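Local coordinates for DnaD domain protein (Enterococcus faecalis, PDB 2I5U), which is of unknown function but, as a member of the DnaB/DnaD family, probably takes part in the initiation of DNA replication, at residues W8-F13 against R58-I63. Sequence-based numbering, arbitrary orientation.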
loop_
_atom_site.group_PDB
_atom_site.type_symbol
_atom_site.label_atom_id
_atom_site.label_comp_id
_atom_site.label_asym_id
_atom_site.label_seq_id
_atom_site.Cartn_x
_atom_site.Cartn_y
_atom_site.Cartn_z
ATOM N N TRP A 8 -0.726 -1.054 -9.286
ATOM C CA TRP A 8 0.113 0.112 -9.520
ATOM C C TRP A 8 0.392 0.308 -11.011
ATOM O O TRP A 8 0.089 1.357 -11.601
ATOM C CB TRP A 8 1.424 -0.053 -8.750
ATOM C CG TRP A 8 2.419 1.071 -8.851
ATOM C CD1 TRP A 8 3.315 1.288 -9.857
ATOM C CD2 TRP A 8 2.682 2.077 -7.862
ATOM N NE1 TRP A 8 4.096 2.377 -9.571
ATOM C CE2 TRP A 8 3.724 2.881 -8.356
ATOM C CE3 TRP A 8 2.119 2.388 -6.605
ATOM C CZ2 TRP A 8 4.206 3.985 -7.658
ATOM C CZ3 TRP A 8 2.623 3.476 -5.912
ATOM C CH2 TRP A 8 3.651 4.248 -6.436
ATOM N N GLU A 9 0.957 -0.722 -11.643
ATOM C CA GLU A 9 1.433 -0.577 -13.010
ATOM C C GLU A 9 0.341 -0.470 -14.069
ATOM O O GLU A 9 0.581 0.089 -15.131
ATOM C CB GLU A 9 2.425 -1.697 -13.347
ATOM C CG GLU A 9 3.671 -1.581 -12.496
ATOM C CD GLU A 9 4.773 -2.525 -12.880
ATOM O OE1 GLU A 9 4.483 -3.562 -13.541
ATOM O OE2 GLU A 9 5.940 -2.249 -12.468
ATOM N N ASN A 10 -0.862 -0.955 -13.771
ATOM C CA ASN A 10 -1.965 -0.868 -14.722
ATOM C C ASN A 10 -2.860 0.339 -14.509
ATOM O O ASN A 10 -3.902 0.462 -15.163
ATOM C CB ASN A 10 -2.772 -2.166 -14.692
ATOM C CG ASN A 10 -2.008 -3.301 -15.308
ATOM O OD1 ASN A 10 -1.895 -3.370 -16.543
ATOM N ND2 ASN A 10 -1.439 -4.173 -14.475
ATOM N N ASN A 11 -2.467 1.238 -13.616
ATOM C CA ASN A 11 -3.339 2.358 -13.300
ATOM C C ASN A 11 -2.664 3.706 -13.398
ATOM O O ASN A 11 -3.119 4.671 -12.789
ATOM C CB ASN A 11 -4.043 2.129 -11.955
ATOM C CG ASN A 11 -5.102 1.076 -12.047
ATOM O OD1 ASN A 11 -4.946 -0.048 -11.544
ATOM N ND2 ASN A 11 -6.163 1.395 -12.737
ATOM N N GLY A 12 -1.633 3.774 -14.223
ATOM C CA GLY A 12 -1.011 5.054 -14.574
ATOM C C GLY A 12 -0.009 5.584 -13.575
ATOM O O GLY A 12 0.328 6.779 -13.615
ATOM N N PHE A 13 0.470 4.732 -12.681
ATOM C CA PHE A 13 1.556 5.088 -11.772
ATOM C C PHE A 13 2.922 4.920 -12.415
ATOM O O PHE A 13 3.923 5.256 -11.795
ATOM C CB PHE A 13 1.546 4.189 -10.547
ATOM C CG PHE A 13 0.413 4.447 -9.570
ATOM C CD1 PHE A 13 0.663 5.081 -8.352
ATOM C CD2 PHE A 13 -0.860 3.947 -9.807
ATOM C CE1 PHE A 13 -0.350 5.291 -7.455
ATOM C CE2 PHE A 13 -1.876 4.153 -8.899
ATOM C CZ PHE A 13 -1.615 4.806 -7.709
ATOM N N ARG A 58 -1.816 9.782 -7.603
ATOM C CA ARG A 58 -1.198 8.520 -7.870
ATOM C C ARG A 58 0.293 8.601 -7.598
ATOM O O ARG A 58 1.134 8.580 -8.516
ATOM C CB ARG A 58 -1.482 8.063 -9.286
ATOM C CG ARG A 58 -2.934 7.679 -9.476
ATOM C CD ARG A 58 -3.260 7.385 -10.884
ATOM N NE ARG A 58 -3.436 8.591 -11.674
ATOM C CZ ARG A 58 -3.790 8.597 -12.955
ATOM N NH1 ARG A 58 -3.902 7.439 -13.614
ATOM N NH2 ARG A 58 -3.980 9.749 -13.599
ATOM N N ASN A 59 0.611 8.648 -6.314
ATOM C CA ASN A 59 2.018 8.687 -5.860
ATOM C C ASN A 59 2.153 8.079 -4.480
ATOM O O ASN A 59 1.183 7.970 -3.722
ATOM C CB ASN A 59 2.566 10.108 -5.869
ATOM C CG ASN A 59 1.790 11.031 -4.957
ATOM O OD1 ASN A 59 1.939 10.983 -3.735
ATOM N ND2 ASN A 59 0.963 11.871 -5.542
ATOM N N TYR A 60 3.369 7.660 -4.170
ATOM C CA TYR A 60 3.635 6.986 -2.903
ATOM C C TYR A 60 3.351 7.889 -1.707
ATOM O O TYR A 60 2.889 7.422 -0.669
ATOM C CB TYR A 60 5.064 6.448 -2.850
ATOM C CG TYR A 60 5.370 5.808 -1.529
ATOM C CD1 TYR A 60 4.875 4.563 -1.214
ATOM C CD2 TYR A 60 6.139 6.460 -0.565
ATOM C CE1 TYR A 60 5.140 3.963 0.024
ATOM C CE2 TYR A 60 6.411 5.874 0.651
ATOM C CZ TYR A 60 5.893 4.635 0.957
ATOM O OH TYR A 60 6.215 4.078 2.199
ATOM N N ASN A 61 3.678 9.169 -1.823
ATOM C CA ASN A 61 3.464 10.076 -0.690
ATOM C C ASN A 61 2.024 10.037 -0.197
ATOM O O ASN A 61 1.772 9.948 0.993
ATOM C CB ASN A 61 3.872 11.505 -1.039
ATOM C CG ASN A 61 5.383 11.686 -1.142
ATOM O OD1 ASN A 61 6.157 11.045 -0.419
ATOM N ND2 ASN A 61 5.799 12.599 -1.992
ATOM N N TYR A 62 1.092 10.075 -1.130
ATOM C CA TYR A 62 -0.324 10.110 -0.780
ATOM C C TYR A 62 -0.742 8.777 -0.147
ATOM O O TYR A 62 -1.455 8.739 0.880
ATOM C CB TYR A 62 -1.153 10.380 -2.028
ATOM C CG TYR A 62 -2.620 10.648 -1.769
ATOM C CD1 TYR A 62 -3.074 11.932 -1.502
ATOM C CD2 TYR A 62 -3.557 9.640 -1.892
ATOM C CE1 TYR A 62 -4.411 12.179 -1.304
ATOM C CE2 TYR A 62 -4.891 9.888 -1.687
ATOM C CZ TYR A 62 -5.307 11.155 -1.380
ATOM O OH TYR A 62 -6.667 11.434 -1.197
ATOM N N ILE A 63 -0.254 7.683 -0.727
ATOM C CA ILE A 63 -0.567 6.355 -0.206
ATOM C C ILE A 63 0.026 6.149 1.190
ATOM O O ILE A 63 -0.626 5.602 2.077
ATOM C CB ILE A 63 -0.086 5.259 -1.192
ATOM C CG1 ILE A 63 -0.908 5.339 -2.482
ATOM C CG2 ILE A 63 -0.183 3.893 -0.563
ATOM C CD1 ILE A 63 -0.228 4.711 -3.638
#
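Phe13 sets one ring face against the aliphatic part of the Arg58 side chain. Arg58 CB sits 3.6 Å from the Phe13 ring centroid, 15° off the normal, a CH-pi contact. Their CA atoms are the nearest pair across the two segments, with Phe13 CA 5.9 Å from Arg58 CA. Beyond the ring, the Arg58 side chain runs out along the turn. Its NH1 donates to the backbone oxygen Asn11 O (3.0 Å, 161°). This bond ties the loop after helix 2-9 to the link leading into helix 60-73. Gly12 O lies over one face of the guanidinium. Gly12 has positive phi, and a beta carbon here would sit 2.5 Å from Arg58 NH1, a clash.

Deeper in, the contact is apolar. The CA-to-CB bond of Ile63 points toward the 8-13 segment. Ile63 CD1 is 3.9 Å from Trp8 CZ3 and 3.9 Å from Phe13 CE1. The far end of the indole reaches the first turn of helix 60-73, where Trp8 CH2 is 4.4 Å from Tyr60 CB. Asn59 is the N-cap of that helix: Asn59 OD1 accepts from Tyr62 N (2.9 Å). Its CA-to-CB bond points away from the 8-13 segment.

The contact is structural packing that joins the first and last helices of this all-helical DnaD-type domain, one part of a longer protein. The end of helix 2-9 and its loop meet the start of helix 60-73. Helix 18-32 touches Trp8 and Tyr60 through Thr20, and Ile63 through Phe24. Helix 38-55 packs Ile49 and Ile53 against Phe13.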